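Local coordinates for protein voltage-sensor containing phosphatase (Ciona intestinalis, PDB 3V0H) that probably removes a phosphate from membrane phosphoinositides under the control of a voltage sensor, using a PTEN-like phosphatase domain joined to a C2 domain, at residues G128-T133 with G172-S177; P198-K203 with N295-E300; D269-F274 with G284-P289; F67-L72 with V121-S126. The protein carries 1 engineered substitution. All coordinates share one frame; numbering follows the deposited sequence.

Contact 1. Residues G128-T133 with G172-S177. With I3P (D-myo-inositol-1,4,5-triphosphate), chain C.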
# COMPACT_ATOMS: atom_id res chain seq x y z
N GLY A 128 0.25 -12.95 -0.63
CA GLY A 128 -1.07 -13.46 -0.25
C GLY A 128 -2.20 -13.10 -1.20
O GLY A 128 -3.35 -13.48 -0.97
N GLY A 129 -1.89 -12.37 -2.27
CA GLY A 129 -2.92 -11.90 -3.19
C GLY A 129 -3.99 -11.07 -2.49
O GLY A 129 -5.18 -11.21 -2.76
N LYS A 130 -3.55 -10.20 -1.58
CA LYS A 130 -4.46 -9.40 -0.76
C LYS A 130 -4.12 -7.91 -0.87
O LYS A 130 -4.64 -7.23 -1.76
CB LYS A 130 -4.46 -9.90 0.70
CG LYS A 130 -5.47 -9.19 1.63
CD LYS A 130 -5.40 -9.73 3.06
CE LYS A 130 -6.43 -9.08 3.98
NZ LYS A 130 -6.21 -7.62 4.26
N GLY A 131 -3.23 -7.42 -0.02
CA GLY A 131 -2.89 -6.00 0.04
C GLY A 131 -2.30 -5.42 -1.24
O GLY A 131 -2.90 -4.55 -1.89
N ARG A 132 -1.13 -5.91 -1.62
CA ARG A 132 -0.44 -5.39 -2.80
C ARG A 132 -1.21 -5.72 -4.07
O ARG A 132 -1.41 -4.86 -4.93
CB ARG A 132 1.00 -5.90 -2.87
CG ARG A 132 1.88 -5.28 -1.78
CD ARG A 132 3.23 -5.97 -1.69
NE ARG A 132 3.12 -7.30 -1.07
CZ ARG A 132 4.15 -8.12 -0.87
NH1 ARG A 132 5.38 -7.77 -1.24
NH2 ARG A 132 3.96 -9.31 -0.29
N THR A 133 -1.67 -6.97 -4.17
CA THR A 133 -2.48 -7.40 -5.31
C THR A 133 -3.73 -6.54 -5.48
O THR A 133 -4.02 -6.06 -6.58
CB THR A 133 -2.83 -8.91 -5.21
OG1 THR A 133 -1.66 -9.68 -5.46
CG2 THR A 133 -3.88 -9.31 -6.24
N GLY A 172 -9.84 -8.36 1.25
CA GLY A 172 -9.52 -7.23 0.40
C GLY A 172 -8.45 -6.36 1.02
O GLY A 172 -7.75 -6.77 1.95
N VAL A 173 -8.31 -5.15 0.50
CA VAL A 173 -7.27 -4.24 0.94
C VAL A 173 -7.68 -3.55 2.23
O VAL A 173 -8.81 -3.07 2.36
CB VAL A 173 -6.98 -3.17 -0.13
CG1 VAL A 173 -5.86 -2.24 0.33
CG2 VAL A 173 -6.62 -3.84 -1.44
N GLU A 174 -6.76 -3.51 3.18
CA GLU A 174 -7.05 -2.89 4.46
C GLU A 174 -6.05 -1.83 4.93
O GLU A 174 -6.45 -0.86 5.57
CB GLU A 174 -7.21 -3.98 5.52
CG GLU A 174 -8.50 -4.77 5.39
CD GLU A 174 -8.59 -5.87 6.43
OE1 GLU A 174 -7.80 -6.83 6.36
OE2 GLU A 174 -9.46 -5.76 7.31
N THR A 175 -4.76 -2.00 4.62
CA THR A 175 -3.77 -1.05 5.13
C THR A 175 -4.01 0.33 4.53
O THR A 175 -4.34 0.45 3.34
CB THR A 175 -2.31 -1.49 4.89
OG1 THR A 175 -2.00 -1.34 3.51
CG2 THR A 175 -2.12 -2.93 5.30
N ALA A 176 -3.86 1.36 5.35
CA ALA A 176 -4.34 2.69 5.02
C ALA A 176 -3.64 3.29 3.79
O ALA A 176 -4.31 3.86 2.92
CB ALA A 176 -4.24 3.59 6.20
N SER A 177 -2.32 3.16 3.71
CA SER A 177 -1.60 3.74 2.56
C SER A 177 -1.99 3.06 1.25
O SER A 177 -2.06 3.73 0.20
CB SER A 177 -0.08 3.69 2.76
OG SER A 177 0.30 4.53 3.86
C1 I3P C . -0.35 -9.48 2.28
C2 I3P C . 0.35 -10.74 2.80
C3 I3P C . 0.71 -10.56 4.28
C4 I3P C . -0.54 -10.23 5.11
C5 I3P C . -1.19 -8.95 4.59
C6 I3P C . -1.56 -9.10 3.12
O1 I3P C . -0.80 -9.69 0.95
O2 I3P C . -0.47 -11.89 2.61
O3 I3P C . 1.35 -11.75 4.79
O4 I3P C . -0.16 -10.02 6.46
O5 I3P C . -2.32 -8.61 5.40
O6 I3P C . -2.07 -7.87 2.60
P1 I3P C . 0.06 -9.15 -0.30
O11 I3P C . -0.92 -9.25 -1.45
O12 I3P C . 0.43 -7.72 0.03
O13 I3P C . 1.21 -10.12 -0.37
P4 I3P C . -0.40 -11.18 7.58
O41 I3P C . 0.36 -10.57 8.73
O42 I3P C . 0.19 -12.42 6.96
O43 I3P C . -1.90 -11.25 7.73
P5 I3P C . -2.74 -7.07 5.61
O51 I3P C . -3.49 -7.06 6.91
O52 I3P C . -1.46 -6.28 5.60
O53 I3P C . -3.58 -6.74 4.40
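K130 meets G172 and E174 through its ammonium group. NZ donates to G172 O at 2.9 Å, with a C=O...N angle of 176°, and forms a salt bridge to E174 OE1 at 2.7 Å on the lone pair turned away from the other carboxylate oxygen. A third bond runs from NZ to O53 of the inositol trisphosphate at 2.8 Å, so the cation is held between protein and the 5-phosphate. The lysine chain is extended to CE (chi1 -176°, CG pointing away from the backbone N), and only the bend at chi4, -67°, turns NZ into this triangle. Nearer the backbone, V173 CG2 rests against G131 O at 3.8 Å.

The 1-phosphate lies against 128-132, the later part of the PTP-family phosphate-binding loop, which begins at S126. G128 N donates to O13 and K130 N to O11, while R132 closes on it with NE to O12 (2.9 Å) and NH2 to O13 (2.9 Å), the phosphorus lying in the guanidinium plane at its edge. G131 N reaches the inositol hydroxyl O6 at 2.9 Å. In the second shell, E75 forms a salt bridge with R132 NH1, which probably steadies the guanidinium, and R161 donates to G129 O. The loop leads into helix 131-143, the partner segment leads into helix 176-191, and V173 also packs on L154 and F157 of helix 150-161.

Contact 2. Residues P198-K203 with N295-E300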
# COMPACT_ATOMS: atom_id res chain seq x y z
N PRO A 198 1.74 17.82 -11.97
CA PRO A 198 2.99 18.59 -11.94
C PRO A 198 3.79 18.30 -10.67
O PRO A 198 3.22 18.23 -9.58
CB PRO A 198 2.50 20.04 -11.95
CG PRO A 198 1.21 19.99 -12.71
CD PRO A 198 0.58 18.67 -12.30
N MET A 199 5.09 18.10 -10.84
CA MET A 199 6.04 17.90 -9.74
C MET A 199 5.88 19.01 -8.69
O MET A 199 5.92 20.19 -9.03
CB MET A 199 7.45 17.96 -10.33
CG MET A 199 8.46 16.97 -9.78
SD MET A 199 9.89 16.83 -10.88
CE MET A 199 9.19 15.93 -12.27
N LYS A 200 5.66 18.63 -7.44
CA LYS A 200 5.68 19.59 -6.34
C LYS A 200 6.73 19.17 -5.33
O LYS A 200 6.69 18.05 -4.82
CB LYS A 200 4.31 19.72 -5.64
CG LYS A 200 3.15 20.02 -6.58
CD LYS A 200 1.83 20.17 -5.82
CE LYS A 200 1.57 21.61 -5.40
NZ LYS A 200 0.38 21.71 -4.51
N LYS A 201 7.68 20.06 -5.07
CA LYS A 201 8.73 19.80 -4.08
C LYS A 201 8.43 20.50 -2.76
O LYS A 201 7.94 21.64 -2.74
CB LYS A 201 10.11 20.18 -4.62
CG LYS A 201 10.52 19.41 -5.88
CD LYS A 201 11.91 19.81 -6.37
CE LYS A 201 12.19 19.27 -7.77
NZ LYS A 201 12.16 17.78 -7.83
N LEU A 202 8.73 19.82 -1.65
CA LEU A 202 8.34 20.27 -0.32
C LEU A 202 9.40 19.96 0.73
O LEU A 202 10.25 19.08 0.55
CB LEU A 202 7.02 19.60 0.11
CG LEU A 202 5.70 19.73 -0.66
CD1 LEU A 202 4.75 18.62 -0.24
CD2 LEU A 202 5.06 21.10 -0.44
N LYS A 203 9.34 20.68 1.84
CA LYS A 203 10.13 20.36 3.03
C LYS A 203 9.15 20.24 4.19
O LYS A 203 8.22 21.04 4.29
CB LYS A 203 11.16 21.46 3.31
CG LYS A 203 12.25 21.59 2.25
CD LYS A 203 13.39 22.53 2.68
CE LYS A 203 14.58 22.40 1.72
NZ LYS A 203 15.74 23.28 2.07
N ASN A 295 2.35 11.31 -1.37
CA ASN A 295 3.06 11.82 -2.54
C ASN A 295 3.02 13.35 -2.53
O ASN A 295 1.96 13.96 -2.43
CB ASN A 295 2.45 11.26 -3.84
CG ASN A 295 3.26 11.64 -5.07
OD1 ASN A 295 3.15 12.75 -5.58
ND2 ASN A 295 4.08 10.71 -5.55
N THR A 296 4.21 13.95 -2.62
CA THR A 296 4.37 15.40 -2.54
C THR A 296 3.51 16.16 -3.55
O THR A 296 2.98 17.22 -3.24
CB THR A 296 5.85 15.83 -2.71
OG1 THR A 296 6.32 15.47 -4.02
CG2 THR A 296 6.74 15.18 -1.63
N SER A 297 3.37 15.61 -4.75
CA SER A 297 2.59 16.29 -5.80
C SER A 297 1.09 16.26 -5.55
O SER A 297 0.35 17.10 -6.10
CB SER A 297 2.91 15.70 -7.16
OG SER A 297 4.29 15.86 -7.43
N LEU A 298 0.63 15.32 -4.73
CA LEU A 298 -0.80 15.21 -4.40
C LEU A 298 -1.18 15.85 -3.06
O LEU A 298 -2.34 15.77 -2.64
CB LEU A 298 -1.27 13.75 -4.46
CG LEU A 298 -1.58 13.11 -5.82
CD1 LEU A 298 -2.23 14.08 -6.82
CD2 LEU A 298 -0.35 12.47 -6.42
N VAL A 299 -0.21 16.48 -2.41
CA VAL A 299 -0.46 17.30 -1.23
C VAL A 299 -1.22 18.55 -1.65
O VAL A 299 -0.89 19.19 -2.66
CB VAL A 299 0.87 17.70 -0.54
CG1 VAL A 299 0.63 18.75 0.55
CG2 VAL A 299 1.55 16.47 0.03
N GLU A 300 -2.25 18.89 -0.88
CA GLU A 300 -3.03 20.09 -1.14
C GLU A 300 -2.76 21.13 -0.05
O GLU A 300 -2.92 20.84 1.14
CB GLU A 300 -4.52 19.75 -1.23
CG GLU A 300 -4.79 18.53 -2.09
CD GLU A 300 -6.25 18.36 -2.45
OE1 GLU A 300 -6.92 17.54 -1.80
OE2 GLU A 300 -6.71 19.06 -3.39
O HOH W 1 0.78 18.64 -8.48
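T296 and S297, in an Asx turn started by N295 in a C2-domain loop, offer their hydroxyls to the backbone of K200, just ahead of strand 202-210. The turn is closed by N295 OD1, which accepts from S297 N at 3.0 Å. T296 OG1 donates to K200 O at 2.7 Å, meeting the oxygen almost end-on (C=O...O angle 171°). OG1 sits between the backbone N and carbonyl carbon of T296, chi1 63°, which aims it across the gap. From the same lysine, K200 N donates to S297 OG at 3.1 Å with an N-H...O angle of 152°, so both backbone polar groups of K200 are held by side chains of the turn.

A water bridges the same segments, donating to P198 O and to S297 O. The K200 side chain lies over the turn, its CD 3.4 Å from S297 O, and the bend at chi3 carries NZ to a weak bond with V299 O. Next along the chain, L202 and V299 meet tip to tip, CD1 to CG2 at 3.9 Å.

T296 OG1 also accepts from G268 N. L202 and V299 both pack on F333 of strand 328-335, whereas L298 turns to L100 of helix 100-115 and to Y184 and K187 of helix 176-191.

Contact 3. Residues D269-F274 with G284-P289. With I3P (D-myo-inositol-1,4,5-triphosphate), chain C.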
# COMPACT_ATOMS: atom_id res chain seq x y z
N ASP A 269 7.12 9.98 -3.75
CA ASP A 269 6.53 9.16 -2.69
C ASP A 269 7.41 9.11 -1.45
O ASP A 269 8.57 8.68 -1.49
CB ASP A 269 6.22 7.77 -3.22
CG ASP A 269 5.27 7.82 -4.39
OD1 ASP A 269 5.69 7.51 -5.52
OD2 ASP A 269 4.11 8.23 -4.18
N ILE A 270 6.83 9.57 -0.35
CA ILE A 270 7.55 9.74 0.90
C ILE A 270 6.91 8.82 1.92
O ILE A 270 5.69 8.81 2.08
CB ILE A 270 7.47 11.22 1.39
CG1 ILE A 270 8.02 12.20 0.32
CG2 ILE A 270 8.14 11.40 2.77
CD1 ILE A 270 9.45 11.94 -0.16
N LYS A 271 7.75 8.03 2.59
CA LYS A 271 7.31 7.20 3.70
C LYS A 271 7.78 7.84 4.99
O LYS A 271 8.97 8.16 5.14
CB LYS A 271 7.91 5.80 3.55
CG LYS A 271 7.44 4.80 4.58
CD LYS A 271 8.19 3.52 4.35
CE LYS A 271 7.74 2.43 5.27
NZ LYS A 271 8.47 1.18 4.93
N VAL A 272 6.85 8.00 5.93
CA VAL A 272 7.15 8.58 7.23
C VAL A 272 6.88 7.53 8.31
O VAL A 272 5.76 7.05 8.43
CB VAL A 272 6.30 9.84 7.49
CG1 VAL A 272 6.71 10.51 8.79
CG2 VAL A 272 6.45 10.82 6.31
N ARG A 273 7.92 7.19 9.07
CA ARG A 273 7.83 6.15 10.11
C ARG A 273 8.01 6.77 11.48
O ARG A 273 8.91 7.58 11.69
CB ARG A 273 8.92 5.08 9.90
CG ARG A 273 8.91 4.41 8.52
CD ARG A 273 10.07 3.39 8.35
NE ARG A 273 9.98 2.27 9.29
CZ ARG A 273 10.80 2.06 10.31
NH1 ARG A 273 11.81 2.89 10.56
NH2 ARG A 273 10.61 1.01 11.10
N PHE A 274 7.14 6.38 12.42
CA PHE A 274 7.27 6.83 13.80
C PHE A 274 7.68 5.65 14.66
O PHE A 274 7.02 4.62 14.65
CB PHE A 274 5.96 7.43 14.30
CG PHE A 274 5.62 8.73 13.63
CD1 PHE A 274 4.99 8.75 12.38
CD2 PHE A 274 5.96 9.94 14.22
CE1 PHE A 274 4.69 9.95 11.76
CE2 PHE A 274 5.66 11.16 13.60
CZ PHE A 274 5.02 11.16 12.36
N GLY A 284 3.12 -2.57 14.90
CA GLY A 284 2.35 -3.27 13.88
C GLY A 284 3.27 -3.63 12.74
O GLY A 284 4.35 -4.19 12.95
N TYR A 285 2.83 -3.30 11.53
CA TYR A 285 3.64 -3.50 10.34
C TYR A 285 4.80 -2.51 10.29
O TYR A 285 4.80 -1.48 10.98
CB TYR A 285 2.78 -3.35 9.07
CG TYR A 285 1.60 -4.31 9.01
CD1 TYR A 285 1.75 -5.66 9.36
CD2 TYR A 285 0.35 -3.88 8.56
CE1 TYR A 285 0.68 -6.55 9.29
CE2 TYR A 285 -0.73 -4.76 8.49
CZ TYR A 285 -0.56 -6.09 8.85
OH TYR A 285 -1.61 -6.97 8.78
N ASP A 286 5.78 -2.85 9.46
CA ASP A 286 6.97 -2.04 9.23
C ASP A 286 7.85 -1.82 10.46
O ASP A 286 8.57 -0.83 10.54
CB ASP A 286 6.61 -0.70 8.58
CG ASP A 286 7.60 -0.29 7.53
OD1 ASP A 286 7.57 -0.91 6.44
OD2 ASP A 286 8.41 0.62 7.79
N ASN A 287 7.77 -2.76 11.40
CA ASN A 287 8.58 -2.72 12.63
C ASN A 287 8.53 -1.38 13.39
O ASN A 287 9.53 -0.89 13.91
CB ASN A 287 10.03 -3.12 12.30
CG ASN A 287 10.83 -3.45 13.52
OD1 ASN A 287 10.36 -4.12 14.44
ND2 ASN A 287 12.07 -2.96 13.56
N CYS A 288 7.34 -0.79 13.45
CA CYS A 288 7.13 0.47 14.18
C CYS A 288 5.68 0.64 14.61
O CYS A 288 4.80 -0.04 14.08
CB CYS A 288 7.62 1.67 13.35
SG CYS A 288 6.68 2.06 11.85
N PRO A 289 5.43 1.52 15.60
CA PRO A 289 4.07 1.83 16.05
C PRO A 289 3.14 2.31 14.94
O PRO A 289 2.05 1.76 14.79
CB PRO A 289 4.29 2.93 17.08
CG PRO A 289 5.60 2.58 17.68
CD PRO A 289 6.43 2.12 16.51
C1 I3P C . -0.35 -9.48 2.28
C2 I3P C . 0.35 -10.74 2.80
C3 I3P C . 0.71 -10.56 4.28
C4 I3P C . -0.54 -10.23 5.11
C5 I3P C . -1.19 -8.95 4.59
C6 I3P C . -1.56 -9.10 3.12
O1 I3P C . -0.80 -9.69 0.95
O2 I3P C . -0.47 -11.89 2.61
O3 I3P C . 1.35 -11.75 4.79
O4 I3P C . -0.16 -10.02 6.46
O5 I3P C . -2.32 -8.61 5.40
O6 I3P C . -2.07 -7.87 2.60
P1 I3P C . 0.06 -9.15 -0.30
O11 I3P C . -0.92 -9.25 -1.45
O12 I3P C . 0.43 -7.72 0.03
O13 I3P C . 1.21 -10.12 -0.37
P4 I3P C . -0.40 -11.18 7.58
O41 I3P C . 0.36 -10.57 8.73
O42 I3P C . 0.19 -12.42 6.96
O43 I3P C . -1.90 -11.25 7.73
P5 I3P C . -2.74 -7.07 5.61
O51 I3P C . -3.49 -7.06 6.91
O52 I3P C . -1.46 -6.28 5.60
O53 I3P C . -3.58 -6.74 4.40
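This is a salt-bridge network between strand 269-276 of the C2 domain and the loop that follows it, with D286 as the shared carboxylate. K271 and D286 approach from opposite directions, NZ lying 2.7 Å from OD1 on its syn side but 31° out of the carboxylate plane. The lysine chain is fully extended (chi1 -175°), which spans the distance from the strand to the loop. R273 comes across D286 at about a right angle and grips it side-on with two nitrogens: NE to OD2 at 2.7 Å, and NH2 to the backbone O of D286 at 2.8 Å. The second bond is nearly straight, 176° at the hydrogen, and lies in the guanidinium plane. Both the carboxylate and the carbonyl of D286 are thus held, which should limit rotation of its side chain.

Farther along, F274 O lies against C288 CB at 3.3 Å and P289 CD at 3.2 Å. N96 also donates to D286 OD1, tying the network to the phosphatase domain.

Next to this braced aspartate, Y285 OH donates to O51 of the inositol trisphosphate at 2.7 Å. The arrangement is that of a C2-domain loop reaching over a PTP-type active site, its tyrosine stacked on H95.

Contact 4. Residues F67-L72 with V121-S126. Engineered in segment 121-126: S126 (natural residue Cys). With I3P (D-myo-inositol-1,4,5-triphosphate), chain C.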
# COMPACT_ATOMS: atom_id res chain seq x y z
N PHE A 67 -1.75 -14.96 -21.62
CA PHE A 67 -1.65 -14.48 -20.24
C PHE A 67 -0.39 -13.66 -20.04
O PHE A 67 0.59 -13.79 -20.77
CB PHE A 67 -1.68 -15.64 -19.24
CG PHE A 67 -0.52 -16.59 -19.37
CD1 PHE A 67 0.68 -16.35 -18.70
CD2 PHE A 67 -0.62 -17.73 -20.17
CE1 PHE A 67 1.77 -17.21 -18.83
CE2 PHE A 67 0.46 -18.60 -20.30
CZ PHE A 67 1.65 -18.35 -19.63
N ARG A 68 -0.44 -12.79 -19.03
CA ARG A 68 0.71 -12.06 -18.56
C ARG A 68 0.63 -12.06 -17.04
O ARG A 68 -0.43 -11.82 -16.46
CB ARG A 68 0.70 -10.63 -19.11
CG ARG A 68 1.99 -9.85 -18.86
CD ARG A 68 2.16 -8.74 -19.90
NE ARG A 68 3.35 -7.93 -19.64
CZ ARG A 68 4.58 -8.26 -20.01
NH1 ARG A 68 4.81 -9.41 -20.66
NH2 ARG A 68 5.60 -7.46 -19.72
N ILE A 69 1.75 -12.34 -16.39
CA ILE A 69 1.79 -12.48 -14.93
C ILE A 69 2.49 -11.27 -14.32
O ILE A 69 3.54 -10.86 -14.81
CB ILE A 69 2.56 -13.79 -14.52
CG1 ILE A 69 2.01 -15.01 -15.29
CG2 ILE A 69 2.51 -14.02 -12.99
CD1 ILE A 69 0.52 -15.27 -15.06
N TYR A 70 1.94 -10.72 -13.24
CA TYR A 70 2.56 -9.62 -12.51
C TYR A 70 2.97 -10.07 -11.12
O TYR A 70 2.11 -10.45 -10.33
CB TYR A 70 1.62 -8.41 -12.44
CG TYR A 70 1.37 -7.84 -13.81
CD1 TYR A 70 0.36 -8.36 -14.62
CD2 TYR A 70 2.19 -6.84 -14.33
CE1 TYR A 70 0.16 -7.88 -15.91
CE2 TYR A 70 1.99 -6.34 -15.62
CZ TYR A 70 0.97 -6.87 -16.40
OH TYR A 70 0.75 -6.39 -17.66
N ASN A 71 4.27 -10.07 -10.87
CA ASN A 71 4.82 -10.36 -9.55
C ASN A 71 5.09 -9.07 -8.78
O ASN A 71 5.96 -8.28 -9.14
CB ASN A 71 6.10 -11.20 -9.67
CG ASN A 71 6.76 -11.47 -8.32
OD1 ASN A 71 6.16 -11.24 -7.26
ND2 ASN A 71 8.01 -11.92 -8.35
N LEU A 72 4.34 -8.89 -7.70
CA LEU A 72 4.40 -7.65 -6.92
C LEU A 72 5.32 -7.70 -5.70
O LEU A 72 5.45 -6.71 -4.96
CB LEU A 72 2.99 -7.21 -6.52
CG LEU A 72 2.14 -6.46 -7.55
CD1 LEU A 72 2.15 -7.12 -8.93
CD2 LEU A 72 0.71 -6.33 -7.04
N VAL A 121 -5.44 -12.07 -20.87
CA VAL A 121 -5.71 -11.91 -19.44
C VAL A 121 -4.47 -11.43 -18.70
O VAL A 121 -3.34 -11.60 -19.18
CB VAL A 121 -6.26 -13.21 -18.78
CG1 VAL A 121 -7.47 -13.75 -19.54
CG2 VAL A 121 -5.18 -14.29 -18.65
N ILE A 122 -4.70 -10.81 -17.56
CA ILE A 122 -3.62 -10.47 -16.64
C ILE A 122 -3.85 -11.17 -15.32
O ILE A 122 -4.98 -11.25 -14.82
CB ILE A 122 -3.42 -8.93 -16.48
CG1 ILE A 122 -4.71 -8.25 -15.99
CG2 ILE A 122 -2.94 -8.31 -17.80
CD1 ILE A 122 -4.51 -6.80 -15.59
N ALA A 123 -2.77 -11.72 -14.76
CA ALA A 123 -2.83 -12.34 -13.45
C ALA A 123 -1.87 -11.63 -12.50
O ALA A 123 -0.65 -11.67 -12.69
CB ALA A 123 -2.51 -13.81 -13.53
N ILE A 124 -2.45 -10.97 -11.51
CA ILE A 124 -1.68 -10.14 -10.58
C ILE A 124 -1.50 -10.92 -9.30
O ILE A 124 -2.47 -11.41 -8.72
CB ILE A 124 -2.39 -8.79 -10.34
CG1 ILE A 124 -2.44 -8.00 -11.66
CG2 ILE A 124 -1.69 -7.98 -9.23
CD1 ILE A 124 -3.44 -6.85 -11.66
N HIS A 125 -0.25 -11.09 -8.87
CA HIS A 125 -0.01 -11.81 -7.63
C HIS A 125 1.00 -11.13 -6.72
O HIS A 125 1.77 -10.29 -7.13
CB HIS A 125 0.41 -13.27 -7.91
CG HIS A 125 1.87 -13.44 -8.20
ND1 HIS A 125 2.82 -13.49 -7.20
CD2 HIS A 125 2.53 -13.62 -9.36
CE1 HIS A 125 4.02 -13.66 -7.75
NE2 HIS A 125 3.86 -13.75 -9.06
N SER A 126 0.98 -11.54 -5.46
CA SER A 126 1.93 -11.04 -4.50
C SER A 126 2.25 -12.22 -3.60
O SER A 126 2.42 -13.34 -4.09
CB SER A 126 1.34 -9.87 -3.75
OG SER A 126 -0.01 -10.16 -3.41
C1 I3P C . -0.35 -9.48 2.28
C2 I3P C . 0.35 -10.74 2.80
C3 I3P C . 0.71 -10.56 4.28
C4 I3P C . -0.54 -10.23 5.11
C5 I3P C . -1.19 -8.95 4.59
C6 I3P C . -1.56 -9.10 3.12
O1 I3P C . -0.80 -9.69 0.95
O2 I3P C . -0.47 -11.89 2.61
O3 I3P C . 1.35 -11.75 4.79
O4 I3P C . -0.16 -10.02 6.46
O5 I3P C . -2.32 -8.61 5.40
O6 I3P C . -2.07 -7.87 2.60
P1 I3P C . 0.06 -9.15 -0.30
O11 I3P C . -0.92 -9.25 -1.45
O12 I3P C . 0.43 -7.72 0.03
O13 I3P C . 1.21 -10.12 -0.37
P4 I3P C . -0.40 -11.18 7.58
O41 I3P C . 0.36 -10.57 8.73
O42 I3P C . 0.19 -12.42 6.96
O43 I3P C . -1.90 -11.25 7.73
P5 I3P C . -2.74 -7.07 5.61
O51 I3P C . -3.49 -7.06 6.91
O52 I3P C . -1.46 -6.28 5.60
O53 I3P C . -3.58 -6.74 4.40
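Segment 67-72 and strand 121-125 run parallel, their axes 18° apart, and their side chains fit together on both faces of the sheet. On one face the Y70 ring sets its edge against I122, CE1 to CG2 at 3.7 Å, while its CD1 side adjoins I124 CG1; the ring is lodged against two isoleucines, and its OH is hydrogen-bonded to D109. Beyond it, L72 CD2 meets I124 CG2 at 3.6 Å.

On the other face I69 CD1 rests on the methyl group of A123, CD1 to CB at 3.7 Å. I69 CG2 touches the rim of the H125 ring in its plane, at CD2. N71 CA lies over one face of that imidazole, offset toward the rim, in a CH-pi contact 3.9 Å from the centroid. The N71 amide, beside CE1, is turned only 15° from the ring plane; its OD1 bonds to C73 N and its ND2 to R76 O. H125 ND1 donates to S126 O at 3.1 Å, with an angle of 174°, and NE2 is hydrogen-bonded to Y78 OH, which together fix the ring's rotation.

Backbone bonds join the strands, among them H125 N to Y70 O at 2.8 Å. These are neighbouring parallel strands of the central mixed sheet of the PTP fold; 121-125 leads to S126, engineered in place of a cysteine that, as in other PTP-family enzymes, is probably the nucleophile.

Along the chain contact 4 comes first, then contact 1; contact 2 joins the start of the C2 domain to the loop after strand 290-295, and contact 3 falls between its two segments. Contacts 4 and 1, with centres 15 Å apart, share the phosphatase domain: strand 121-125 runs through the phosphate loop into helix 131-143, and T133 OG1 lies 2.7 Å from S126 OG. Contacts 2 and 3 are joined in the C2 domain by N295 ND2 and D269 OD2, 2.8 Å apart. Across the domain boundary, T175 CG2 packs on Y285 CE2 at 3.9 Å. Contacts 1, 3 and 4 all touch the inositol trisphosphate, so both domains build its site, whereas contact 2 has its centre 25 Å from that of contact 1.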